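Pyruvate formate-lyase 2 (Archaeoglobus fulgidus, PDB 2F3O) is a glycyl radical enzyme of unsettled reaction, related to pyruvate formate-lyase and glycerol dehydratase, and probably acts as a lyase. Local coordinates at residues Arg85-Arg96 with Pro316-Gln324; Met68-Phe78 with Leu264-Ala272. All coordinates share one frame; numbering follows the deposited sequence.

Contact 1 (Arg85-Arg96 with Pro316-Gln324)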
loop_
_atom_site.group_PDB
_atom_site.type_symbol
_atom_site.label_atom_id
_atom_site.label_comp_id
_atom_site.label_asym_id
_atom_site.label_seq_id
_atom_site.Cartn_x
_atom_site.Cartn_y
_atom_site.Cartn_z
ATOM N N ARG A 85 -30.828 18.604 -21.767
ATOM C CA ARG A 85 -32.218 18.213 -21.513
ATOM C C ARG A 85 -33.118 19.402 -21.790
ATOM O O ARG A 85 -34.127 19.288 -22.487
ATOM C CB ARG A 85 -32.428 17.785 -20.058
ATOM C CG ARG A 85 -32.026 16.376 -19.761
ATOM C CD ARG A 85 -32.739 15.818 -18.534
ATOM N NE ARG A 85 -33.109 14.427 -18.783
ATOM C CZ ARG A 85 -34.356 13.979 -18.927
ATOM N NH1 ARG A 85 -35.386 14.797 -18.797
ATOM N NH2 ARG A 85 -34.575 12.690 -19.183
ATOM N N ILE A 86 -32.709 20.550 -21.258
ATOM C CA ILE A 86 -33.505 21.751 -21.329
ATOM C C ILE A 86 -33.492 22.458 -22.689
ATOM O O ILE A 86 -34.431 23.185 -22.986
ATOM C CB ILE A 86 -33.165 22.725 -20.173
ATOM C CG1 ILE A 86 -34.427 23.409 -19.679
ATOM C CG2 ILE A 86 -32.086 23.742 -20.559
ATOM C CD1 ILE A 86 -34.147 24.516 -18.749
ATOM N N ILE A 87 -32.472 22.225 -23.525
ATOM C CA ILE A 87 -32.428 22.838 -24.872
ATOM C C ILE A 87 -33.508 22.187 -25.711
ATOM O O ILE A 87 -34.209 22.846 -26.469
ATOM C CB ILE A 87 -31.075 22.653 -25.606
ATOM C CG1 ILE A 87 -29.894 22.855 -24.664
ATOM C CG2 ILE A 87 -30.951 23.590 -26.780
ATOM C CD1 ILE A 87 -29.729 24.229 -24.167
ATOM N N ASN A 88 -33.683 20.892 -25.505
ATOM C CA ASN A 88 -34.703 20.112 -26.183
ATOM C C ASN A 88 -36.162 20.535 -25.907
ATOM O O ASN A 88 -37.106 19.952 -26.454
ATOM C CB ASN A 88 -34.513 18.642 -25.819
ATOM C CG ASN A 88 -35.034 17.718 -26.879
ATOM O OD1 ASN A 88 -35.764 16.769 -26.584
ATOM N ND2 ASN A 88 -34.697 18.009 -28.139
ATOM N N GLU A 89 -36.353 21.545 -25.061
ATOM C CA GLU A 89 -37.684 22.005 -24.697
ATOM C C GLU A 89 -37.745 23.514 -24.594
ATOM O O GLU A 89 -38.523 24.040 -23.792
ATOM C CB GLU A 89 -38.076 21.435 -23.339
ATOM C CG GLU A 89 -38.498 19.995 -23.348
ATOM C CD GLU A 89 -38.992 19.568 -21.996
ATOM O OE1 GLU A 89 -39.475 18.427 -21.876
ATOM O OE2 GLU A 89 -38.905 20.390 -21.059
ATOM N N LEU A 90 -36.927 24.206 -25.386
ATOM C CA LEU A 90 -36.810 25.669 -25.320
ATOM C C LEU A 90 -38.118 26.427 -25.533
ATOM O O LEU A 90 -38.321 27.502 -24.960
ATOM C CB LEU A 90 -35.793 26.158 -26.340
ATOM C CG LEU A 90 -34.365 26.254 -25.838
ATOM C CD1 LEU A 90 -33.544 27.049 -26.819
ATOM C CD2 LEU A 90 -34.361 26.922 -24.489
ATOM N N ASP A 91 -38.998 25.850 -26.350
ATOM C CA ASP A 91 -40.278 26.460 -26.672
ATOM C C ASP A 91 -41.200 26.559 -25.468
ATOM O O ASP A 91 -41.912 27.551 -25.315
ATOM C CB ASP A 91 -40.967 25.688 -27.793
ATOM C CG ASP A 91 -40.314 25.919 -29.143
ATOM O OD1 ASP A 91 -39.416 26.788 -29.249
ATOM O OD2 ASP A 91 -40.704 25.231 -30.106
ATOM N N SER A 92 -41.161 25.550 -24.601
ATOM C CA SER A 92 -42.090 25.479 -23.475
ATOM C C SER A 92 -41.708 26.365 -22.281
ATOM O O SER A 92 -42.551 26.670 -21.442
ATOM C CB SER A 92 -42.267 24.027 -23.018
ATOM O OG SER A 92 -42.502 23.174 -24.125
ATOM N N LEU A 93 -40.449 26.783 -22.219
ATOM C CA LEU A 93 -39.928 27.488 -21.037
ATOM C C LEU A 93 -40.558 28.819 -20.581
ATOM O O LEU A 93 -40.702 29.011 -19.378
ATOM C CB LEU A 93 -38.406 27.652 -21.116
ATOM C CG LEU A 93 -37.497 26.431 -21.272
ATOM C CD1 LEU A 93 -36.067 26.882 -21.044
ATOM C CD2 LEU A 93 -37.873 25.295 -20.317
ATOM N N PRO A 94 -40.878 29.760 -21.505
ATOM C CA PRO A 94 -41.517 30.959 -20.929
ATOM C C PRO A 94 -42.981 30.755 -20.550
ATOM O O PRO A 94 -43.453 31.369 -19.601
ATOM C CB PRO A 94 -41.390 32.017 -22.038
ATOM C CG PRO A 94 -40.617 31.370 -23.154
ATOM C CD PRO A 94 -40.698 29.894 -22.965
ATOM N N ASN A 95 -43.678 29.883 -21.270
ATOM C CA ASN A 95 -45.061 29.559 -20.953
ATOM C C ASN A 95 -45.294 28.122 -20.500
ATOM O O ASN A 95 -45.765 27.288 -21.281
ATOM C CB ASN A 95 -45.966 29.878 -22.139
ATOM C CG ASN A 95 -46.862 31.075 -21.871
ATOM O OD1 ASN A 95 -48.099 30.973 -21.928
ATOM N ND2 ASN A 95 -46.244 32.215 -21.547
ATOM N N ARG A 96 -44.935 27.834 -19.252
ATOM C CA ARG A 96 -45.271 26.563 -18.607
ATOM C C ARG A 96 -45.617 26.876 -17.169
ATOM O O ARG A 96 -45.232 27.935 -16.662
ATOM C CB ARG A 96 -44.131 25.555 -18.688
ATOM C CG ARG A 96 -42.816 26.020 -18.089
ATOM C CD ARG A 96 -41.802 24.880 -18.082
ATOM N NE ARG A 96 -40.579 25.226 -17.359
ATOM C CZ ARG A 96 -39.548 24.405 -17.180
ATOM N NH1 ARG A 96 -39.571 23.174 -17.675
ATOM N NH2 ARG A 96 -38.490 24.824 -16.504
ATOM N N PRO A 316 -33.351 26.202 -10.777
ATOM C CA PRO A 316 -32.693 25.105 -11.503
ATOM C C PRO A 316 -33.074 25.006 -12.981
ATOM O O PRO A 316 -34.149 25.410 -13.353
ATOM C CB PRO A 316 -33.173 23.879 -10.745
ATOM C CG PRO A 316 -34.526 24.281 -10.239
ATOM C CD PRO A 316 -34.475 25.739 -9.955
ATOM N N ALA A 317 -32.193 24.474 -13.821
ATOM C CA ALA A 317 -32.478 24.328 -15.269
ATOM C C ALA A 317 -33.150 22.999 -15.592
ATOM O O ALA A 317 -32.668 22.237 -16.436
ATOM C CB ALA A 317 -31.195 24.473 -16.114
ATOM N N PHE A 318 -34.261 22.730 -14.915
ATOM C CA PHE A 318 -34.930 21.458 -15.037
ATOM C C PHE A 318 -35.878 21.476 -16.214
ATOM O O PHE A 318 -36.633 22.416 -16.377
ATOM C CB PHE A 318 -35.738 21.183 -13.777
ATOM C CG PHE A 318 -34.906 20.851 -12.562
ATOM C CD1 PHE A 318 -33.638 20.317 -12.688
ATOM C CD2 PHE A 318 -35.429 21.021 -11.291
ATOM C CE1 PHE A 318 -32.899 20.002 -11.572
ATOM C CE2 PHE A 318 -34.691 20.704 -10.183
ATOM C CZ PHE A 318 -33.430 20.198 -10.319
ATOM N N ASP A 319 -35.873 20.420 -17.014
ATOM C CA ASP A 319 -36.879 20.258 -18.059
ATOM C C ASP A 319 -38.215 19.779 -17.468
ATOM O O ASP A 319 -38.359 19.657 -16.251
ATOM C CB ASP A 319 -36.410 19.216 -19.055
ATOM C CG ASP A 319 -36.232 17.872 -18.406
ATOM O OD1 ASP A 319 -35.191 17.706 -17.746
ATOM O OD2 ASP A 319 -37.132 16.997 -18.520
ATOM N N SER A 320 -39.158 19.448 -18.352
ATOM C CA SER A 320 -40.525 19.063 -17.983
ATOM C C SER A 320 -40.640 17.788 -17.160
ATOM O O SER A 320 -41.476 17.714 -16.261
ATOM C CB SER A 320 -41.384 18.910 -19.231
ATOM O OG SER A 320 -41.189 17.638 -19.815
ATOM N N LEU A 321 -39.815 16.789 -17.466
ATOM C CA LEU A 321 -39.801 15.561 -16.680
ATOM C C LEU A 321 -39.102 15.798 -15.341
ATOM O O LEU A 321 -39.623 15.413 -14.298
ATOM C CB LEU A 321 -39.149 14.417 -17.452
ATOM C CG LEU A 321 -39.608 14.290 -18.910
ATOM C CD1 LEU A 321 -38.735 13.286 -19.697
ATOM C CD2 LEU A 321 -41.101 13.929 -19.002
ATOM N N LEU A 322 -37.954 16.476 -15.360
ATOM C CA LEU A 322 -37.235 16.783 -14.119
ATOM C C LEU A 322 -38.017 17.688 -13.153
ATOM O O LEU A 322 -37.782 17.669 -11.938
ATOM C CB LEU A 322 -35.845 17.362 -14.410
ATOM C CG LEU A 322 -34.756 16.356 -14.803
ATOM C CD1 LEU A 322 -33.440 17.084 -14.919
ATOM C CD2 LEU A 322 -34.633 15.193 -13.830
ATOM N N GLU A 323 -38.966 18.451 -13.697
ATOM C CA GLU A 323 -39.887 19.249 -12.884
ATOM C C GLU A 323 -40.934 18.435 -12.127
ATOM O O GLU A 323 -41.544 18.936 -11.193
ATOM C CB GLU A 323 -40.605 20.281 -13.740
ATOM C CG GLU A 323 -39.839 21.565 -13.927
ATOM C CD GLU A 323 -39.718 22.370 -12.654
ATOM O OE1 GLU A 323 -40.673 22.384 -11.830
ATOM O OE2 GLU A 323 -38.652 22.999 -12.492
ATOM N N GLN A 324 -41.170 17.197 -12.541
ATOM C CA GLN A 324 -42.127 16.368 -11.834
ATOM C C GLN A 324 -41.461 15.712 -10.646
ATOM O O GLN A 324 -42.091 15.515 -9.608
ATOM C CB GLN A 324 -42.706 15.293 -12.751
ATOM C CG GLN A 324 -43.743 15.793 -13.751
ATOM C CD GLN A 324 -43.978 14.802 -14.895
ATOM O OE1 GLN A 324 -43.573 13.633 -14.822
ATOM N NE2 GLN A 324 -44.634 15.268 -15.957
#
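Asp319 sets its carboxylate between its own backbone N and carbonyl carbon (chi1 62°), while Arg85, bent at its third torsion, brings NH1 round to meet it. Asp319 OD2 lies 2.8 Å from Arg85 NH1, a salt bridge; Arg85 NH1 also donates to Asp319 OD1 at 3.1 Å, and OD1 lies near the guanidinium plane, whereas NH1 meets it from above the carboxylate plane. Asp319 OD2 also accepts from Leu321 N at 2.9 Å and weakly from Leu322 N, so one carboxylate both caps the turn leading into helix 322-325 and holds Arg85.

Glu89 places CG beside its backbone N (chi1 -77°) and runs extended from there, reaching across to Ser320 with both oxygens. Glu89 OE1 takes the Ser320 hydroxyl, OG, at 2.8 Å, and Glu89 OE2 receives Ser320 N on its syn lone pair at 2.9 Å. This two-point grip fixes the carboxylate's rotation. Arg96, extended from CG to NE, points NH2 at Phe318 O at 3.0 Å, with a C=O...N angle of 175°, and NH1 makes a second, weak bond; Leu93 CD2 covers one face of its guanidinium. The apolar part of the contact is Ile86 CD1 against Ala317 CB at 4.0 Å, on the inverse gamma turn centred there.

Asn99 links the two sides further, its O accepting from Arg96 NH2 and its ND2 donating to Pro316 O. Ile86, Leu90 and Leu93 pack on Leu19 of strand 18-19, and Ile87 and Leu90 lie against helix 105-119.

Contact 2 (Met68-Phe78 with Leu264-Ala272)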
loop_
_atom_site.group_PDB
_atom_site.type_symbol
_atom_site.label_atom_id
_atom_site.label_comp_id
_atom_site.label_asym_id
_atom_site.label_seq_id
_atom_site.Cartn_x
_atom_site.Cartn_y
_atom_site.Cartn_z
ATOM N N MET A 68 -24.741 35.517 -9.356
ATOM C CA MET A 68 -24.530 34.135 -9.736
ATOM C C MET A 68 -24.615 33.975 -11.239
ATOM O O MET A 68 -23.893 33.182 -11.825
ATOM C CB MET A 68 -25.564 33.251 -9.057
ATOM C CG MET A 68 -25.470 33.304 -7.558
ATOM S SD MET A 68 -25.929 31.718 -6.867
ATOM C CE MET A 68 -27.537 32.114 -6.285
ATOM N N LEU A 69 -25.512 34.721 -11.864
ATOM C CA LEU A 69 -25.564 34.806 -13.311
ATOM C C LEU A 69 -25.809 36.290 -13.592
ATOM O O LEU A 69 -26.291 36.996 -12.690
ATOM C CB LEU A 69 -26.704 33.945 -13.832
ATOM C CG LEU A 69 -28.008 34.123 -13.070
ATOM C CD1 LEU A 69 -29.078 34.671 -13.979
ATOM C CD2 LEU A 69 -28.443 32.840 -12.428
ATOM N N PRO A 70 -25.448 36.788 -14.808
ATOM C CA PRO A 70 -25.758 38.182 -15.137
ATOM C C PRO A 70 -27.252 38.323 -15.229
ATOM O O PRO A 70 -27.912 37.400 -15.673
ATOM C CB PRO A 70 -25.166 38.370 -16.531
ATOM C CG PRO A 70 -24.250 37.247 -16.748
ATOM C CD PRO A 70 -24.741 36.116 -15.915
ATOM N N ASN A 71 -27.757 39.474 -14.804
ATOM C CA ASN A 71 -29.196 39.740 -14.681
ATOM C C ASN A 71 -30.047 38.608 -14.061
ATOM O O ASN A 71 -30.665 37.808 -14.783
ATOM C CB ASN A 71 -29.783 40.225 -16.009
ATOM C CG ASN A 71 -31.208 40.741 -15.854
ATOM O OD1 ASN A 71 -32.113 40.332 -16.594
ATOM N ND2 ASN A 71 -31.423 41.622 -14.867
ATOM N N PRO A 72 -30.080 38.558 -12.719
ATOM C CA PRO A 72 -30.612 37.535 -11.816
ATOM C C PRO A 72 -32.137 37.293 -11.900
ATOM O O PRO A 72 -32.797 37.896 -12.731
ATOM C CB PRO A 72 -30.134 38.012 -10.444
ATOM C CG PRO A 72 -29.026 38.958 -10.737
ATOM C CD PRO A 72 -29.493 39.659 -11.952
ATOM N N PRO A 73 -32.731 36.557 -10.945
ATOM C CA PRO A 73 -33.306 35.242 -11.095
ATOM C C PRO A 73 -33.037 34.561 -12.421
ATOM O O PRO A 73 -33.439 35.049 -13.477
ATOM C CB PRO A 73 -34.795 35.502 -10.843
ATOM C CG PRO A 73 -34.776 36.627 -9.789
ATOM C CD PRO A 73 -33.312 37.163 -9.737
ATOM N N GLY A 74 -32.354 33.422 -12.343
ATOM C CA GLY A 74 -32.118 32.602 -13.520
ATOM C C GLY A 74 -31.604 31.187 -13.328
ATOM O O GLY A 74 -31.354 30.740 -12.202
ATOM N N ALA A 75 -31.454 30.484 -14.451
ATOM C CA ALA A 75 -30.892 29.135 -14.475
ATOM C C ALA A 75 -29.530 29.121 -15.164
ATOM O O ALA A 75 -29.389 29.673 -16.250
ATOM C CB ALA A 75 -31.835 28.195 -15.183
ATOM N N ILE A 76 -28.533 28.497 -14.538
ATOM C CA ILE A 76 -27.238 28.298 -15.188
ATOM C C ILE A 76 -27.252 26.965 -15.951
ATOM O O ILE A 76 -27.765 25.974 -15.452
ATOM C CB ILE A 76 -26.085 28.344 -14.182
ATOM C CG1 ILE A 76 -26.191 29.592 -13.306
ATOM C CG2 ILE A 76 -24.773 28.380 -14.892
ATOM C CD1 ILE A 76 -25.162 29.663 -12.190
ATOM N N ILE A 77 -26.734 26.950 -17.178
ATOM C CA ILE A 77 -26.772 25.741 -18.004
ATOM C C ILE A 77 -25.433 24.986 -17.943
ATOM O O ILE A 77 -24.366 25.589 -18.119
ATOM C CB ILE A 77 -27.106 26.082 -19.473
ATOM C CG1 ILE A 77 -28.366 26.925 -19.569
ATOM C CG2 ILE A 77 -27.282 24.828 -20.315
ATOM C CD1 ILE A 77 -28.665 27.336 -20.985
ATOM N N PHE A 78 -25.491 23.677 -17.683
ATOM C CA PHE A 78 -24.299 22.836 -17.648
ATOM C C PHE A 78 -24.435 21.757 -18.706
ATOM O O PHE A 78 -24.890 20.666 -18.406
ATOM C CB PHE A 78 -24.092 22.220 -16.251
ATOM C CG PHE A 78 -23.692 23.228 -15.207
ATOM C CD1 PHE A 78 -24.647 23.969 -14.531
ATOM C CD2 PHE A 78 -22.353 23.466 -14.932
ATOM C CE1 PHE A 78 -24.268 24.926 -13.603
ATOM C CE2 PHE A 78 -21.964 24.422 -14.003
ATOM C CZ PHE A 78 -22.914 25.152 -13.340
ATOM N N LEU A 264 -18.047 28.917 -7.419
ATOM C CA LEU A 264 -18.272 27.462 -7.414
ATOM C C LEU A 264 -19.426 27.103 -8.292
ATOM O O LEU A 264 -19.421 26.046 -8.911
ATOM C CB LEU A 264 -18.534 26.930 -6.008
ATOM C CG LEU A 264 -17.201 26.727 -5.298
ATOM C CD1 LEU A 264 -17.373 26.410 -3.841
ATOM C CD2 LEU A 264 -16.392 25.671 -5.993
ATOM N N HIS A 265 -20.389 28.016 -8.384
ATOM C CA HIS A 265 -21.564 27.790 -9.182
ATOM C C HIS A 265 -21.333 27.946 -10.678
ATOM O O HIS A 265 -22.259 27.762 -11.480
ATOM C CB HIS A 265 -22.699 28.664 -8.691
ATOM C CG HIS A 265 -23.397 28.091 -7.504
ATOM N ND1 HIS A 265 -22.962 28.307 -6.212
ATOM C CD2 HIS A 265 -24.463 27.263 -7.414
ATOM C CE1 HIS A 265 -23.747 27.654 -5.373
ATOM N NE2 HIS A 265 -24.667 27.015 -6.078
ATOM N N GLN A 266 -20.097 28.254 -11.064
ATOM C CA GLN A 266 -19.783 28.364 -12.475
ATOM C C GLN A 266 -19.079 27.103 -12.899
ATOM O O GLN A 266 -19.013 26.799 -14.082
ATOM C CB GLN A 266 -18.915 29.584 -12.772
ATOM C CG GLN A 266 -19.355 30.902 -12.145
ATOM C CD GLN A 266 -20.818 31.214 -12.382
ATOM O OE1 GLN A 266 -21.346 31.074 -13.496
ATOM N NE2 GLN A 266 -21.492 31.636 -11.323
ATOM N N GLU A 267 -18.566 26.366 -11.918
ATOM C CA GLU A 267 -17.882 25.103 -12.177
ATOM C C GLU A 267 -18.804 23.899 -11.930
ATOM O O GLU A 267 -18.840 22.957 -12.713
ATOM C CB GLU A 267 -16.636 25.001 -11.299
ATOM C CG GLU A 267 -15.983 23.617 -11.264
ATOM C CD GLU A 267 -14.816 23.528 -10.292
ATOM O OE1 GLU A 267 -15.048 23.468 -9.062
ATOM O OE2 GLU A 267 -13.664 23.528 -10.774
ATOM N N ASN A 268 -19.563 23.948 -10.841
ATOM C CA ASN A 268 -20.353 22.803 -10.397
ATOM C C ASN A 268 -21.811 23.082 -10.540
ATOM O O ASN A 268 -22.233 24.225 -10.321
ATOM C CB ASN A 268 -20.081 22.532 -8.931
ATOM C CG ASN A 268 -18.643 22.291 -8.674
ATOM O OD1 ASN A 268 -18.151 21.175 -8.852
ATOM N ND2 ASN A 268 -17.932 23.340 -8.277
ATOM N N TYR A 269 -22.583 22.041 -10.853
ATOM C CA TYR A 269 -24.008 22.215 -11.098
ATOM C C TYR A 269 -24.791 22.613 -9.839
ATOM O O TYR A 269 -24.320 22.453 -8.718
ATOM C CB TYR A 269 -24.601 21.028 -11.898
ATOM C CG TYR A 269 -25.212 19.920 -11.096
ATOM C CD1 TYR A 269 -26.529 19.536 -11.315
ATOM C CD2 TYR A 269 -24.477 19.247 -10.117
ATOM C CE1 TYR A 269 -27.114 18.512 -10.581
ATOM C CE2 TYR A 269 -25.053 18.229 -9.360
ATOM C CZ TYR A 269 -26.376 17.861 -9.603
ATOM O OH TYR A 269 -26.947 16.863 -8.852
ATOM N N GLU A 270 -25.988 23.143 -10.068
ATOM C CA GLU A 270 -26.792 23.939 -9.119
ATOM C C GLU A 270 -27.195 23.309 -7.801
ATOM O O GLU A 270 -27.761 23.997 -6.960
ATOM C CB GLU A 270 -28.090 24.328 -9.806
ATOM C CG GLU A 270 -28.019 24.169 -11.306
ATOM C CD GLU A 270 -28.541 22.828 -11.833
ATOM O OE1 GLU A 270 -29.486 22.254 -11.235
ATOM O OE2 GLU A 270 -27.999 22.356 -12.867
ATOM N N GLN A 271 -26.942 22.019 -7.607
ATOM C CA GLN A 271 -27.505 21.347 -6.451
ATOM C C GLN A 271 -26.614 21.292 -5.208
ATOM O O GLN A 271 -25.563 20.649 -5.191
ATOM C CB GLN A 271 -27.996 19.950 -6.819
ATOM C CG GLN A 271 -28.897 19.933 -8.009
ATOM C CD GLN A 271 -30.132 20.722 -7.770
ATOM O OE1 GLN A 271 -30.809 20.500 -6.775
ATOM N NE2 GLN A 271 -30.449 21.651 -8.673
ATOM N N ALA A 272 -27.059 21.990 -4.177
ATOM C CA ALA A 272 -26.653 21.724 -2.807
ATOM C C ALA A 272 -25.245 22.108 -2.425
ATOM O O ALA A 272 -24.703 21.538 -1.490
ATOM C CB ALA A 272 -26.952 20.292 -2.410
#
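Phe78 turns one face of its ring to the backbone of Tyr269 and the far edge to the chain where helix 250-267 gives way to loop. Tyr269 CA stands 3.8 Å from the centroid of the Phe78 ring, only 15° off the ring normal, which makes this a CH-pi contact; Tyr269 CB adds apolar packing on Phe78 CD1, and the two side chains run at about a right angle to each other. At the edge, His265 O lies near the ring plane, 3.3 Å from Phe78 CZ, while the carbonyls of Gln266, Glu267 and Asn268 approach obliquely.

A second over-the-face contact is sulfur-aromatic. Met68 SD sits over one face of the His265 imidazole, 4.6 Å from its centroid and 13° off its normal. His265 ND1 is bonded to Gln261 O within its own helix. Ile76 CD1 reaches His265 O at 3.5 Å.

The one hydrogen bond between the segments comes from Gln266, whose side chain starts out facing away but bends at its second torsion (-50°) to bring the amide back. Gln266 NE2 donates to Met68 O at 2.9 Å, in the carbonyl plane and on a lone pair, and also to Ser262 O.

Apolar side chains are thus packed largely against backbone carbonyls, with one CH-pi contact, one sulfur-aromatic contact and a single hydrogen bond from a buried side-chain amide. His265 O probably interacts favourably with the electropositive rim of Phe78. Of the oxygens lying obliquely near the ring, two also accept hydrogen bonds, Gln266 O from Arg23 NE and Glu267 O from Lys509 NZ.

How the contacts relate
From the N terminus the segments come in the order 68-78, 85-96, 264-272 and 316-324. Contact 2 closes a mostly helical loop of 185 residues, and contact 1 one of 219. Because the partners alternate, the two loops cross. Strand 74-75, which pairs with strand 18-19, is followed directly by helix 83-87, so the early chain carries both first halves in succession; the second halves are the end of helix 250-267 with the loop after it, and the loop that enters helix 322-325. Although their centres lie about 16 Å apart, the contacts touch: Ala317 CB packs on Ala75 CB at 3.9 Å, and Phe318 CZ on Gln271 NE2 at 3.7 Å. Both contacts lie within the pyruvate formate-lyase-like region.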